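Local coordinates for oxysterol-binding protein homolog 3 (Saccharomyces cerevisiae, PDB 4IC4) that carries lipids, including sterols, between membranes through the cytosol in a hydrophobic pocket, with its OSBP-related domain binding phosphatidylinositol 4-phosphate, at residues T96-F101 with L185-K190; E77-A82 with L158-S163. One frame throughout, in Å; residues are numbered along the deposited sequence.

Contact 1 (T96-F101 with L185-K190); sequences TFVSAF and LRLKFK
Val98, on helix 94-104, meets two residues of strand segment 185-190, Leu187 and Phe189, and the contact is wholly apolar. Along the strand, side chains alternate between its two faces. Leu185 belongs to the inner face and packs on Trp198. Arg186 lies on the other face, where its guanidinium forms a salt bridge with Glu197. Leu187 then makes the main contact: its CD2 methyl touches both branches of Val98, 3.8 Å from Val98 CG2 and 3.9 Å from Val98 CG1, the two side chains reaching toward each other tip to tip. With CG of Leu187 anti to its backbone N (chi1 168°), the isobutyl group carries CD2 out from the strand to the Val98 methyls. The backbones stay apart, Val98 CA to Leu187 CA being 8.9 Å, and the two branched side chains bridge that distance. The exposed place of Lys188 suits its charged amine. Phe189 leaves the strand at an angle to the helix, and its ring brings CZ to 4.3 Å from Val98 CG2, in an oblique approach. The helix 94-104 thus packs against the barrel wall of the OSBP-related domain (ORD): strand 177-189 pairs with 160-172 and 195-199, Trp198 of the latter also touches Val98 and Phe101, and Leu85 of helix 83-88 lies against both Leu187 and Phe101.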
loop_
_atom_site.group_PDB
_atom_site.type_symbol
_atom_site.label_atom_id
_atom_site.label_comp_id
_atom_site.label_asym_id
_atom_site.label_seq_id
_atom_site.Cartn_x
_atom_site.Cartn_y
_atom_site.Cartn_z
ATOM N N THR A 96 5.353 3.045 -20.456
ATOM C CA THR A 96 5.340 1.587 -20.461
ATOM C C THR A 96 5.769 1.092 -19.082
ATOM O O THR A 96 5.167 0.178 -18.522
ATOM C CB THR A 96 6.304 0.995 -21.516
ATOM O OG1 THR A 96 7.628 1.491 -21.291
ATOM C CG2 THR A 96 5.858 1.366 -22.915
ATOM N N PHE A 97 6.806 1.714 -18.531
ATOM C CA PHE A 97 7.310 1.314 -17.226
ATOM C C PHE A 97 6.453 1.855 -16.088
ATOM O O PHE A 97 6.326 1.218 -15.038
ATOM C CB PHE A 97 8.772 1.741 -17.086
ATOM C CG PHE A 97 9.672 1.084 -18.091
ATOM C CD1 PHE A 97 9.862 1.648 -19.347
ATOM C CD2 PHE A 97 10.245 -0.152 -17.819
ATOM C CE1 PHE A 97 10.605 0.983 -20.323
ATOM C CE2 PHE A 97 10.989 -0.826 -18.788
ATOM C CZ PHE A 97 11.167 -0.256 -20.040
ATOM N N VAL A 98 5.859 3.026 -16.291
ATOM C CA VAL A 98 4.984 3.583 -15.265
ATOM C C VAL A 98 3.765 2.663 -15.172
ATOM O O VAL A 98 3.248 2.407 -14.085
ATOM C CB VAL A 98 4.536 5.021 -15.615
ATOM C CG1 VAL A 98 3.503 5.510 -14.609
ATOM C CG2 VAL A 98 5.738 5.951 -15.611
ATOM N N SER A 99 3.316 2.148 -16.314
ATOM C CA SER A 99 2.173 1.243 -16.329
ATOM C C SER A 99 2.518 -0.040 -15.573
ATOM O O SER A 99 1.711 -0.553 -14.797
ATOM C CB SER A 99 1.775 0.908 -17.767
ATOM O OG SER A 99 1.310 2.065 -18.441
ATOM N N ALA A 100 3.718 -0.561 -15.804
ATOM C CA ALA A 100 4.156 -1.773 -15.117
ATOM C C ALA A 100 4.151 -1.500 -13.615
ATOM O O ALA A 100 3.704 -2.330 -12.818
ATOM C CB ALA A 100 5.564 -2.161 -15.578
ATOM N N PHE A 101 4.655 -0.334 -13.232
ATOM C CA PHE A 101 4.693 0.040 -11.823
ATOM C C PHE A 101 3.284 0.097 -11.240
ATOM O O PHE A 101 3.035 -0.420 -10.155
ATOM C CB PHE A 101 5.367 1.403 -11.649
ATOM C CG PHE A 101 5.360 1.901 -10.228
ATOM C CD1 PHE A 101 6.246 1.378 -9.290
ATOM C CD2 PHE A 101 4.443 2.864 -9.823
ATOM C CE1 PHE A 101 6.216 1.810 -7.963
ATOM C CE2 PHE A 101 4.405 3.302 -8.495
ATOM C CZ PHE A 101 5.297 2.773 -7.564
ATOM N N LEU A 185 -2.879 8.676 -7.695
ATOM C CA LEU A 185 -1.448 8.615 -7.437
ATOM C C LEU A 185 -0.850 9.600 -8.430
ATOM O O LEU A 185 -1.074 9.485 -9.637
ATOM C CB LEU A 185 -0.891 7.213 -7.692
ATOM C CG LEU A 185 -1.338 6.112 -6.732
ATOM C CD1 LEU A 185 -2.742 5.662 -7.110
ATOM C CD2 LEU A 185 -0.373 4.934 -6.807
ATOM N N ARG A 186 -0.099 10.566 -7.917
ATOM C CA ARG A 186 0.508 11.588 -8.755
ATOM C C ARG A 186 2.018 11.443 -8.795
ATOM O O ARG A 186 2.712 11.765 -7.826
ATOM C CB ARG A 186 0.137 12.979 -8.236
ATOM C CG ARG A 186 -1.365 13.229 -8.158
ATOM C CD ARG A 186 -1.674 14.610 -7.599
ATOM N NE ARG A 186 -3.108 14.817 -7.406
ATOM C CZ ARG A 186 -3.995 14.893 -8.393
ATOM N NH1 ARG A 186 -3.600 14.782 -9.655
ATOM N NH2 ARG A 186 -5.279 15.077 -8.119
ATOM N N LEU A 187 2.514 10.967 -9.930
ATOM C CA LEU A 187 3.936 10.766 -10.137
ATOM C C LEU A 187 4.522 11.925 -10.934
ATOM O O LEU A 187 3.926 12.382 -11.907
ATOM C CB LEU A 187 4.164 9.460 -10.900
ATOM C CG LEU A 187 5.557 9.196 -11.471
ATOM C CD1 LEU A 187 6.547 8.979 -10.340
ATOM C CD2 LEU A 187 5.499 7.977 -12.386
ATOM N N LYS A 188 5.682 12.400 -10.504
ATOM C CA LYS A 188 6.373 13.483 -11.195
ATOM C C LYS A 188 7.821 13.106 -11.465
ATOM O O LYS A 188 8.541 12.683 -10.562
ATOM C CB LYS A 188 6.359 14.768 -10.362
ATOM C CG LYS A 188 7.273 15.855 -10.924
ATOM C CD LYS A 188 7.350 17.071 -10.019
ATOM C CE LYS A 188 8.332 18.093 -10.569
ATOM N NZ LYS A 188 8.471 19.263 -9.663
ATOM N N PHE A 189 8.239 13.246 -12.718
ATOM C CA PHE A 189 9.624 12.988 -13.098
ATOM C C PHE A 189 10.379 14.257 -12.705
ATOM O O PHE A 189 10.048 15.343 -13.175
ATOM C CB PHE A 189 9.743 12.799 -14.614
ATOM C CG PHE A 189 9.479 11.401 -15.089
ATOM C CD1 PHE A 189 8.906 10.450 -14.249
ATOM C CD2 PHE A 189 9.801 11.033 -16.395
ATOM C CE1 PHE A 189 8.657 9.154 -14.707
ATOM C CE2 PHE A 189 9.556 9.747 -16.859
ATOM C CZ PHE A 189 8.984 8.804 -16.015
ATOM N N LYS A 190 11.376 14.131 -11.836
ATOM C CA LYS A 190 12.143 15.296 -11.420
ATOM C C LYS A 190 13.219 15.607 -12.453
ATOM O O LYS A 190 13.951 16.590 -12.338
ATOM C CB LYS A 190 12.750 15.060 -10.035
ATOM C CG LYS A 190 11.694 15.054 -8.933
ATOM C CD LYS A 190 12.213 14.505 -7.616
ATOM C CE LYS A 190 13.268 15.397 -6.996
ATOM N NZ LYS A 190 13.736 14.834 -5.702
#

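Contact 2 (E77-A82 with L158-S163); sequences ETFEYA and LDWECS
Phe79 and Ala82 are the first and last residues of a type I beta turn; Phe79 packs on Trp160 and Cys162, and Ala82 on Trp160, at the start of strand 160-172, part of the antiparallel beta barrel of the ORD. The turn is closed by a backbone hydrogen bond from Ala82 N to Phe79 O (3.1 Å) and lies between helices 71-76 and 83-88, so the contact joins the connection between two helices to the barrel wall. Apolar contacts predominate. Trp160 and Cys162 alternate with Glu161, whose CB points away from the turn, so the two buried residues share the inward face. Ala82 CB approaches the six-membered part of the indole obliquely, 4.0 Å from Trp160 CZ2; a methyl is small enough for the turn to come this near. Phe79 CE1 lies 4.3 Å from Trp160 CZ3, again obliquely, while Phe137 of strand 137-145 touches Phe79, Ala82 and Trp160 alike. The one polar group of the indole is satisfied outside the two segments, Trp160 NE1 bonding to Thr86 OG1, which, with the stacked His157, helps to set the ring's orientation. The remaining interaction is sulfur-aromatic. With SG of Cys162 anti to its backbone N (chi1 -167°), the sulfur reaches the edge of the Phe79 ring, 5.3 Å from its centroid and 80° off the normal, and Cys162 CB sits near the ring plane, 3.9 Å from Phe79 CZ.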
loop_
_atom_site.group_PDB
_atom_site.type_symbol
_atom_site.label_atom_id
_atom_site.label_comp_id
_atom_site.label_asym_id
_atom_site.label_seq_id
_atom_site.Cartn_x
_atom_site.Cartn_y
_atom_site.Cartn_z
ATOM N N GLU A 77 3.670 -0.767 0.110
ATOM C CA GLU A 77 4.084 -1.857 -0.769
ATOM C C GLU A 77 3.860 -1.462 -2.223
ATOM O O GLU A 77 4.330 -2.138 -3.143
ATOM C CB GLU A 77 3.325 -3.143 -0.424
ATOM C CG GLU A 77 3.695 -3.682 0.952
ATOM C CD GLU A 77 2.986 -4.972 1.309
ATOM O OE1 GLU A 77 3.296 -6.025 0.707
ATOM O OE2 GLU A 77 2.111 -4.926 2.196
ATOM N N THR A 78 3.142 -0.362 -2.423
ATOM C CA THR A 78 2.911 0.166 -3.760
ATOM C C THR A 78 4.283 0.464 -4.376
ATOM O O THR A 78 4.436 0.486 -5.598
ATOM C CB THR A 78 2.092 1.482 -3.701
ATOM O OG1 THR A 78 0.743 1.186 -3.319
ATOM C CG2 THR A 78 2.088 2.191 -5.053
ATOM N N PHE A 79 5.280 0.668 -3.518
ATOM C CA PHE A 79 6.633 0.997 -3.962
ATOM C C PHE A 79 7.654 -0.142 -3.954
ATOM O O PHE A 79 8.853 0.091 -4.101
ATOM C CB PHE A 79 7.147 2.185 -3.141
ATOM C CG PHE A 79 6.384 3.451 -3.392
ATOM C CD1 PHE A 79 6.684 4.248 -4.495
ATOM C CD2 PHE A 79 5.323 3.814 -2.573
ATOM C CE1 PHE A 79 5.935 5.385 -4.778
ATOM C CE2 PHE A 79 4.563 4.951 -2.846
ATOM C CZ PHE A 79 4.873 5.738 -3.954
ATOM N N GLU A 80 7.178 -1.375 -3.803
ATOM C CA GLU A 80 8.075 -2.526 -3.805
ATOM C C GLU A 80 8.940 -2.549 -5.066
ATOM O O GLU A 80 10.115 -2.909 -5.009
ATOM C CB GLU A 80 7.277 -3.836 -3.721
ATOM C CG GLU A 80 8.159 -5.083 -3.763
ATOM C CD GLU A 80 7.374 -6.388 -3.760
ATOM O OE1 GLU A 80 6.127 -6.364 -3.652
ATOM O OE2 GLU A 80 8.023 -7.450 -3.866
ATOM N N TYR A 81 8.352 -2.169 -6.200
ATOM C CA TYR A 81 9.074 -2.180 -7.470
ATOM C C TYR A 81 9.379 -0.774 -7.981
ATOM O O TYR A 81 9.287 -0.486 -9.183
ATOM C CB TYR A 81 8.270 -2.972 -8.509
ATOM C CG TYR A 81 7.994 -4.401 -8.088
ATOM C CD1 TYR A 81 8.955 -5.403 -8.241
ATOM C CD2 TYR A 81 6.776 -4.746 -7.500
ATOM C CE1 TYR A 81 8.708 -6.719 -7.814
ATOM C CE2 TYR A 81 6.523 -6.054 -7.073
ATOM C CZ TYR A 81 7.489 -7.032 -7.232
ATOM O OH TYR A 81 7.225 -8.315 -6.805
ATOM N N ALA A 82 9.756 0.092 -7.048
ATOM C CA ALA A 82 10.111 1.472 -7.347
ATOM C C ALA A 82 11.169 1.608 -8.449
ATOM O O ALA A 82 11.179 2.607 -9.171
ATOM C CB ALA A 82 10.599 2.166 -6.078
ATOM N N LEU A 158 15.903 10.799 -6.320
ATOM C CA LEU A 158 16.595 11.903 -6.971
ATOM C C LEU A 158 15.932 12.276 -8.296
ATOM O O LEU A 158 15.890 13.452 -8.672
ATOM C CB LEU A 158 18.057 11.530 -7.242
ATOM C CG LEU A 158 18.856 12.517 -8.101
ATOM C CD1 LEU A 158 19.062 13.807 -7.329
ATOM C CD2 LEU A 158 20.197 11.910 -8.478
ATOM N N ASP A 159 15.386 11.280 -8.990
ATOM C CA ASP A 159 14.798 11.520 -10.305
ATOM C C ASP A 159 13.276 11.517 -10.427
ATOM O O ASP A 159 12.745 11.731 -11.514
ATOM C CB ASP A 159 15.390 10.522 -11.303
ATOM C CG ASP A 159 16.907 10.501 -11.270
ATOM O OD1 ASP A 159 17.513 11.592 -11.233
ATOM O OD2 ASP A 159 17.489 9.398 -11.281
ATOM N N TRP A 160 12.574 11.274 -9.328
ATOM C CA TRP A 160 11.116 11.259 -9.361
ATOM C C TRP A 160 10.556 11.347 -7.959
ATOM O O TRP A 160 11.255 11.108 -6.977
ATOM C CB TRP A 160 10.580 9.977 -10.027
ATOM C CG TRP A 160 11.108 8.685 -9.432
ATOM C CD1 TRP A 160 12.130 7.922 -9.919
ATOM C CD2 TRP A 160 10.654 8.029 -8.237
ATOM N NE1 TRP A 160 12.343 6.833 -9.104
ATOM C CE2 TRP A 160 11.452 6.874 -8.065
ATOM C CE3 TRP A 160 9.653 8.306 -7.294
ATOM C CZ2 TRP A 160 11.283 5.995 -6.986
ATOM C CZ3 TRP A 160 9.485 7.428 -6.217
ATOM C CH2 TRP A 160 10.298 6.287 -6.076
ATOM N N GLU A 161 9.290 11.722 -7.870
ATOM C CA GLU A 161 8.619 11.787 -6.582
ATOM C C GLU A 161 7.168 11.425 -6.823
ATOM O O GLU A 161 6.664 11.544 -7.942
ATOM C CB GLU A 161 8.739 13.175 -5.950
ATOM C CG GLU A 161 8.147 14.308 -6.760
ATOM C CD GLU A 161 8.203 15.625 -6.013
ATOM O OE1 GLU A 161 9.298 15.997 -5.536
ATOM O OE2 GLU A 161 7.152 16.290 -5.907
ATOM N N CYS A 162 6.495 10.970 -5.775
ATOM C CA CYS A 162 5.107 10.570 -5.901
ATOM C C CYS A 162 4.313 10.979 -4.670
ATOM O O CYS A 162 4.781 10.825 -3.544
ATOM C CB CYS A 162 5.031 9.053 -6.086
ATOM S SG CYS A 162 3.421 8.444 -6.627
ATOM N N SER A 163 3.121 11.523 -4.898
ATOM C CA SER A 163 2.232 11.943 -3.823
ATOM C C SER A 163 0.944 11.136 -3.954
ATOM O O SER A 163 0.540 10.755 -5.058
ATOM C CB SER A 163 1.938 13.438 -3.937
ATOM O OG SER A 163 1.323 13.730 -5.179
#

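Overall arrangement
Both contacts are buried, with centres about 8 Å apart, and both set helical or turn segments against the same wall: strands 177-189 and 160-172 are antiparallel neighbours, probably joined by Lys188 N to Glu161 O and Lys190 N to Asp159 O bonds. Their first segments also touch, Phe101 packing on Thr78. Contact 1 lies farther out: its centre is about 16 Å from the centre of the chain, against about 11 Å for that of contact 2. The chemistry also differs: contact 1 is aliphatic, with one aromatic ring joining at its tip, whereas contact 2 brings together two rings, a cysteine and the methyl of Ala82. Both lie away from the residues that bind phosphatidylinositol 4-phosphate.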